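4-alpha-glucanotransferase (Aquifex aeolicus, PDB 1TZ7) is a glucanotransferase of the amylomaltase (disproportionating enzyme) family, built on a parallel beta/alpha-barrel core with added helices. Local coordinates at residues 150-155 with 200-205; 143-148 with 193-198. All blocks are in the same frame, centred on the assembly; numbering follows the deposited sequence.

Contact 1 of 2, residues 150-155 with 200-205; sequences YWLRDY and FVQFVF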
loop_
_atom_site.group_PDB
_atom_site.type_symbol
_atom_site.label_atom_id
_atom_site.label_comp_id
_atom_site.label_asym_id
_atom_site.label_seq_id
_atom_site.Cartn_x
_atom_site.Cartn_y
_atom_site.Cartn_z
ATOM N N TYR A 150 3.378 -17.874 -11.509
ATOM C CA TYR A 150 2.994 -16.826 -12.452
ATOM C C TYR A 150 3.848 -15.530 -12.309
ATOM O O TYR A 150 3.955 -14.753 -13.257
ATOM C CB TYR A 150 1.481 -16.495 -12.312
ATOM C CG TYR A 150 1.033 -16.216 -10.888
ATOM C CD1 TYR A 150 0.851 -14.918 -10.440
ATOM C CD2 TYR A 150 0.789 -17.263 -9.988
ATOM C CE1 TYR A 150 0.441 -14.655 -9.137
ATOM C CE2 TYR A 150 0.382 -17.008 -8.681
ATOM C CZ TYR A 150 0.212 -15.703 -8.264
ATOM O OH TYR A 150 -0.191 -15.434 -6.966
ATOM N N TRP A 151 4.448 -15.311 -11.126
ATOM C CA TRP A 151 5.275 -14.100 -10.898
ATOM C C TRP A 151 6.686 -14.390 -10.331
ATOM O O TRP A 151 7.625 -13.638 -10.594
ATOM C CB TRP A 151 4.546 -13.110 -9.982
ATOM C CG TRP A 151 4.435 -13.565 -8.555
ATOM C CD1 TRP A 151 3.427 -14.300 -8.009
ATOM C CD2 TRP A 151 5.361 -13.308 -7.491
ATOM N NE1 TRP A 151 3.666 -14.521 -6.674
ATOM C CE2 TRP A 151 4.848 -13.922 -6.330
ATOM C CE3 TRP A 151 6.575 -12.623 -7.400
ATOM C CZ2 TRP A 151 5.504 -13.871 -5.102
ATOM C CZ3 TRP A 151 7.226 -12.574 -6.172
ATOM C CH2 TRP A 151 6.688 -13.193 -5.047
ATOM N N LEU A 152 6.824 -15.466 -9.557
ATOM C CA LEU A 152 8.003 -15.640 -8.696
ATOM C C LEU A 152 9.227 -16.157 -9.460
ATOM O O LEU A 152 10.348 -15.793 -9.145
ATOM C CB LEU A 152 7.685 -16.571 -7.529
ATOM C CG LEU A 152 8.842 -16.847 -6.555
ATOM C CD1 LEU A 152 9.443 -15.552 -6.008
ATOM C CD2 LEU A 152 8.371 -17.737 -5.422
ATOM N N ARG A 153 9.001 -17.010 -10.461
ATOM C CA ARG A 153 10.086 -17.451 -11.345
ATOM C C ARG A 153 10.749 -16.248 -11.992
ATOM O O ARG A 153 11.973 -16.168 -12.073
ATOM C CB ARG A 153 9.554 -18.396 -12.432
ATOM C CG ARG A 153 9.171 -19.779 -11.925
ATOM C CD ARG A 153 8.067 -20.462 -12.746
ATOM N NE ARG A 153 8.319 -21.892 -12.932
ATOM C CZ ARG A 153 8.171 -22.819 -11.978
ATOM N NH1 ARG A 153 8.426 -24.095 -12.248
ATOM N NH2 ARG A 153 7.771 -22.475 -10.757
ATOM N N ASP A 154 9.928 -15.308 -12.446
ATOM C CA ASP A 154 10.412 -14.123 -13.124
ATOM C C ASP A 154 11.077 -13.156 -12.148
ATOM O O ASP A 154 12.064 -12.524 -12.482
ATOM C CB ASP A 154 9.265 -13.423 -13.849
ATOM C CG ASP A 154 8.828 -14.163 -15.094
ATOM O OD1 ASP A 154 7.611 -14.351 -15.283
ATOM O OD2 ASP A 154 9.630 -14.594 -15.935
ATOM N N TYR A 155 10.526 -13.044 -10.939
ATOM C CA TYR A 155 11.020 -12.068 -9.975
ATOM C C TYR A 155 12.365 -12.492 -9.409
ATOM O O TYR A 155 13.289 -11.699 -9.344
ATOM C CB TYR A 155 10.033 -11.855 -8.835
ATOM C CG TYR A 155 10.569 -10.916 -7.772
ATOM C CD1 TYR A 155 10.687 -9.553 -8.021
ATOM C CD2 TYR A 155 10.982 -11.396 -6.534
ATOM C CE1 TYR A 155 11.189 -8.685 -7.059
ATOM C CE2 TYR A 155 11.485 -10.538 -5.562
ATOM C CZ TYR A 155 11.586 -9.182 -5.831
ATOM O OH TYR A 155 12.086 -8.328 -4.870
ATOM N N PHE A 200 13.553 -18.125 -1.616
ATOM C CA PHE A 200 13.591 -18.399 -0.172
ATOM C C PHE A 200 13.170 -17.172 0.635
ATOM O O PHE A 200 12.437 -17.290 1.608
ATOM C CB PHE A 200 15.000 -18.844 0.256
ATOM C CG PHE A 200 15.232 -18.792 1.749
ATOM C CD1 PHE A 200 14.754 -19.799 2.576
ATOM C CD2 PHE A 200 15.930 -17.732 2.323
ATOM C CE1 PHE A 200 14.966 -19.751 3.952
ATOM C CE2 PHE A 200 16.142 -17.682 3.695
ATOM C CZ PHE A 200 15.660 -18.692 4.507
ATOM N N VAL A 201 13.640 -15.997 0.223
ATOM C CA VAL A 201 13.272 -14.748 0.893
ATOM C C VAL A 201 11.761 -14.496 0.770
ATOM O O VAL A 201 11.106 -14.115 1.737
ATOM C CB VAL A 201 14.059 -13.530 0.309
ATOM C CG1 VAL A 201 13.463 -12.214 0.795
ATOM C CG2 VAL A 201 15.526 -13.618 0.688
ATOM N N GLN A 202 11.222 -14.720 -0.423
ATOM C CA GLN A 202 9.788 -14.570 -0.657
ATOM C C GLN A 202 8.988 -15.625 0.106
ATOM O O GLN A 202 7.923 -15.341 0.635
ATOM C CB GLN A 202 9.485 -14.661 -2.151
ATOM C CG GLN A 202 9.968 -13.465 -2.948
ATOM C CD GLN A 202 9.480 -12.160 -2.375
ATOM O OE1 GLN A 202 8.282 -11.939 -2.276
ATOM N NE2 GLN A 202 10.406 -11.297 -1.985
ATOM N N PHE A 203 9.514 -16.842 0.151
ATOM C CA PHE A 203 8.918 -17.925 0.935
ATOM C C PHE A 203 8.755 -17.499 2.402
ATOM O O PHE A 203 7.665 -17.597 2.973
ATOM C CB PHE A 203 9.798 -19.176 0.839
ATOM C CG PHE A 203 9.377 -20.300 1.755
ATOM C CD1 PHE A 203 10.108 -20.592 2.904
ATOM C CD2 PHE A 203 8.266 -21.078 1.460
ATOM C CE1 PHE A 203 9.728 -21.636 3.746
ATOM C CE2 PHE A 203 7.884 -22.125 2.306
ATOM C CZ PHE A 203 8.615 -22.397 3.444
ATOM N N VAL A 204 9.839 -17.016 2.997
ATOM C CA VAL A 204 9.824 -16.600 4.395
ATOM C C VAL A 204 8.786 -15.507 4.625
ATOM O O VAL A 204 8.070 -15.530 5.620
ATOM C CB VAL A 204 11.214 -16.084 4.854
ATOM C CG1 VAL A 204 11.125 -15.456 6.250
ATOM C CG2 VAL A 204 12.234 -17.220 4.845
ATOM N N PHE A 205 8.706 -14.553 3.697
ATOM C CA PHE A 205 7.790 -13.425 3.847
ATOM C C PHE A 205 6.338 -13.888 3.803
ATOM O O PHE A 205 5.535 -13.518 4.655
ATOM C CB PHE A 205 8.022 -12.376 2.754
ATOM C CG PHE A 205 7.027 -11.243 2.789
ATOM C CD1 PHE A 205 7.328 -10.056 3.449
ATOM C CD2 PHE A 205 5.781 -11.373 2.181
ATOM C CE1 PHE A 205 6.410 -9.016 3.494
ATOM C CE2 PHE A 205 4.864 -10.337 2.223
ATOM C CZ PHE A 205 5.181 -9.154 2.881
#
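Q202 of helix 192-218 reaches across to W151, L152 and Y155 of helix 149-165, joining two members of the helical region that lies between two strands of the parallel beta/alpha barrel of this amylomaltase. The axes of the two short segments run 140° apart and come no closer than 11.4 Å, a wide separation for helices, and long side chains span the gap. Glutamine suits the place because its stem is apolar and its end is not. CB lies 4.0 Å from L152 CD1, and CG comes closer to the same methyl, at 3.7 Å, as the leucine and glutamine chains slide past each other in opposite directions. CG also touches W151 CH2. A bend at chi2 (-53°) then swings the amide away from a straight extension, and CD is left 4.0 Å from W151 CH2 and 4.1 Å from Y155 CE2. The amide stands steeply to both rings, its plane 82° from that of the indole and nearly as steep to that of the phenol. NE2 meets Y155 CE2 at 3.8 Å. This approach is oblique to the ring, and the two side chains cross at about a right angle. The oxygen needs a polar partner in so buried a setting, and the backbone N of G86 provides it, so the amide also ties helix 192-218 to the loop at A85 and G86. Within the helix pair, OE1 sits at the indole edge, near the ring plane, with W151 CH2 3.4 Å away.

Contact 2 of 2, residues 143-148 with 193-198; sequences DFLKEH and GRFYFH
The CA atoms of L145 and Y196 are the nearest pair between segments 143-148 and 193-198, 9.7 Å apart, where the last turn of helix 138-147 faces the first turns of helix 192-218. One leucine bridges this distance. The bond to CB of L145 is directed toward the other helix, and its two methyls reach F195 and Y196, so that each methyl has an aromatic neighbour. CD1 touches both rings, at 3.7 Å from Y196 CE1 and 4.1 Å from F195 CE2, while CD2 lies 4.2 Å from F195 CZ. The phenylalanine comes from the opposite direction to the leucine; with its CG anti to the backbone N (chi1 166°), its ring extends into the gap between the helices. Y196 instead crosses the leucine at about a right angle. The two aromatic residues also meet each other: F195 CD2 lies 3.7 Å above the tyrosine ring plane, offset toward the rim, and Y196 CD2 lies in plane at the edge of the phenylalanine ring. Phenylalanine suits the buried position, where F195 also packs on A156 of helix 149-165. Tyrosine suits a partly exposed one, because its hydroxyl is hydrogen-bonded to OE1 of E142, a second link to helix 138-147. The arrangement is ordinary apolar helix-to-helix packing, a leucine set against two consecutive aromatic residues, in the helical region inserted between strands of the parallel beta/alpha barrel.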
loop_
_atom_site.group_PDB
_atom_site.type_symbol
_atom_site.label_atom_id
_atom_site.label_comp_id
_atom_site.label_asym_id
_atom_site.label_seq_id
_atom_site.Cartn_x
_atom_site.Cartn_y
_atom_site.Cartn_z
ATOM N N ASP A 143 7.231 -26.407 -3.704
ATOM C CA ASP A 143 5.770 -26.279 -3.635
ATOM C C ASP A 143 5.360 -24.810 -3.653
ATOM O O ASP A 143 4.360 -24.441 -4.267
ATOM C CB ASP A 143 5.232 -26.953 -2.367
ATOM C CG ASP A 143 5.331 -28.473 -2.422
ATOM O OD1 ASP A 143 6.222 -28.990 -3.131
ATOM O OD2 ASP A 143 4.562 -29.226 -1.790
ATOM N N PHE A 144 6.142 -23.978 -2.970
ATOM C CA PHE A 144 5.900 -22.540 -2.939
ATOM C C PHE A 144 6.039 -21.944 -4.338
ATOM O O PHE A 144 5.225 -21.128 -4.754
ATOM C CB PHE A 144 6.882 -21.863 -1.976
ATOM C CG PHE A 144 6.642 -20.392 -1.799
ATOM C CD1 PHE A 144 5.579 -19.935 -1.027
ATOM C CD2 PHE A 144 7.482 -19.460 -2.399
ATOM C CE1 PHE A 144 5.359 -18.576 -0.861
ATOM C CE2 PHE A 144 7.263 -18.099 -2.234
ATOM C CZ PHE A 144 6.203 -17.659 -1.467
ATOM N N LEU A 145 7.070 -22.372 -5.058
ATOM C CA LEU A 145 7.341 -21.864 -6.406
ATOM C C LEU A 145 6.201 -22.189 -7.366
ATOM O O LEU A 145 5.851 -21.374 -8.220
ATOM C CB LEU A 145 8.651 -22.456 -6.948
ATOM C CG LEU A 145 9.866 -21.530 -6.920
ATOM C CD1 LEU A 145 11.138 -22.322 -7.175
ATOM C CD2 LEU A 145 9.718 -20.408 -7.939
ATOM N N LYS A 146 5.633 -23.385 -7.226
ATOM C CA LYS A 146 4.516 -23.808 -8.066
ATOM C C LYS A 146 3.294 -22.935 -7.809
ATOM O O LYS A 146 2.652 -22.471 -8.742
ATOM C CB LYS A 146 4.172 -25.283 -7.802
ATOM C CG LYS A 146 5.234 -26.266 -8.288
ATOM C CD LYS A 146 5.134 -26.514 -9.799
ATOM C CE LYS A 146 5.097 -28.007 -10.123
ATOM N NZ LYS A 146 6.319 -28.716 -9.649
ATOM N N GLU A 147 2.984 -22.712 -6.533
ATOM C CA GLU A 147 1.849 -21.863 -6.145
ATOM C C GLU A 147 1.961 -20.465 -6.760
ATOM O O GLU A 147 0.963 -19.895 -7.201
ATOM C CB GLU A 147 1.751 -21.760 -4.612
ATOM C CG GLU A 147 0.430 -21.170 -4.110
ATOM C CD GLU A 147 0.441 -20.876 -2.613
ATOM O OE1 GLU A 147 1.345 -21.377 -1.909
ATOM O OE2 GLU A 147 -0.458 -20.145 -2.144
ATOM N N HIS A 148 3.186 -19.924 -6.793
ATOM C CA HIS A 148 3.419 -18.533 -7.230
ATOM C C HIS A 148 4.163 -18.481 -8.561
ATOM O O HIS A 148 4.851 -17.516 -8.848
ATOM C CB HIS A 148 4.200 -17.763 -6.149
ATOM C CG HIS A 148 3.536 -17.791 -4.816
ATOM N ND1 HIS A 148 2.441 -17.013 -4.516
ATOM C CD2 HIS A 148 3.782 -18.536 -3.715
ATOM C CE1 HIS A 148 2.050 -17.270 -3.281
ATOM N NE2 HIS A 148 2.849 -18.187 -2.774
ATOM N N GLY A 193 21.869 -20.864 -7.641
ATOM C CA GLY A 193 21.947 -20.669 -6.205
ATOM C C GLY A 193 21.379 -19.330 -5.775
ATOM O O GLY A 193 20.710 -19.231 -4.750
ATOM N N ARG A 194 21.650 -18.298 -6.566
ATOM C CA ARG A 194 21.158 -16.952 -6.277
ATOM C C ARG A 194 19.652 -16.857 -6.533
ATOM O O ARG A 194 18.930 -16.165 -5.810
ATOM C CB ARG A 194 21.896 -15.923 -7.138
ATOM C CG ARG A 194 23.344 -15.708 -6.739
ATOM C CD ARG A 194 23.525 -14.747 -5.584
ATOM N NE ARG A 194 23.432 -15.420 -4.288
ATOM C CZ ARG A 194 22.909 -14.873 -3.188
ATOM N NH1 ARG A 194 22.420 -13.634 -3.215
ATOM N NH2 ARG A 194 22.873 -15.568 -2.058
ATOM N N PHE A 195 19.190 -17.554 -7.566
ATOM C CA PHE A 195 17.768 -17.622 -7.879
ATOM C C PHE A 195 16.995 -18.134 -6.671
ATOM O O PHE A 195 15.993 -17.547 -6.272
ATOM C CB PHE A 195 17.537 -18.539 -9.095
ATOM C CG PHE A 195 16.096 -18.947 -9.294
ATOM C CD1 PHE A 195 15.207 -18.110 -9.957
ATOM C CD2 PHE A 195 15.637 -20.175 -8.831
ATOM C CE1 PHE A 195 13.887 -18.488 -10.147
ATOM C CE2 PHE A 195 14.316 -20.555 -9.019
ATOM C CZ PHE A 195 13.443 -19.712 -9.675
ATOM N N TYR A 196 17.481 -19.219 -6.081
ATOM C CA TYR A 196 16.758 -19.897 -5.015
ATOM C C TYR A 196 16.852 -19.146 -3.681
ATOM O O TYR A 196 16.012 -19.333 -2.803
ATOM C CB TYR A 196 17.264 -21.333 -4.851
ATOM C CG TYR A 196 16.501 -22.338 -5.687
ATOM C CD1 TYR A 196 15.193 -22.685 -5.368
ATOM C CD2 TYR A 196 17.083 -22.932 -6.800
ATOM C CE1 TYR A 196 14.484 -23.602 -6.132
ATOM C CE2 TYR A 196 16.383 -23.853 -7.573
ATOM C CZ TYR A 196 15.084 -24.182 -7.232
ATOM O OH TYR A 196 14.385 -25.090 -7.990
ATOM N N PHE A 197 17.872 -18.298 -3.533
ATOM C CA PHE A 197 17.949 -17.413 -2.370
ATOM C C PHE A 197 16.786 -16.436 -2.384
ATOM O O PHE A 197 16.205 -16.142 -1.350
ATOM C CB PHE A 197 19.276 -16.636 -2.342
ATOM C CG PHE A 197 19.265 -15.453 -1.397
ATOM C CD1 PHE A 197 19.415 -15.640 -0.025
ATOM C CD2 PHE A 197 19.088 -14.158 -1.878
ATOM C CE1 PHE A 197 19.397 -14.550 0.852
ATOM C CE2 PHE A 197 19.070 -13.068 -1.004
ATOM C CZ PHE A 197 19.224 -13.269 0.360
ATOM N N HIS A 198 16.454 -15.936 -3.567
ATOM C CA HIS A 198 15.422 -14.920 -3.701
ATOM C C HIS A 198 14.017 -15.491 -3.592
ATOM O O HIS A 198 13.105 -14.807 -3.138
ATOM C CB HIS A 198 15.608 -14.145 -4.997
ATOM C CG HIS A 198 16.799 -13.252 -4.972
ATOM N ND1 HIS A 198 16.945 -12.245 -4.044
ATOM C CD2 HIS A 198 17.925 -13.239 -5.724
ATOM C CE1 HIS A 198 18.099 -11.635 -4.237
ATOM N NE2 HIS A 198 18.713 -12.219 -5.251
#

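How the contacts relate
From the N terminus the chain passes along helix 138-147, turns at H148 into helix 149-165, and after further helices returns through helix 192-218. Contact 2 closes the loop from 143-148 to 193-198, and contact 1 the one from 150-155 to 200-205. Each spans 44 intervening residues, mostly helical and without strands. The segments alternate along the chain, so the two loops cross. Their centres are 5 Å apart and they touch directly, L152 packing on F144 and the backbone of R153 on F195. Together they fasten two successive helices to the long helix that leads on to barrel strand 222-227.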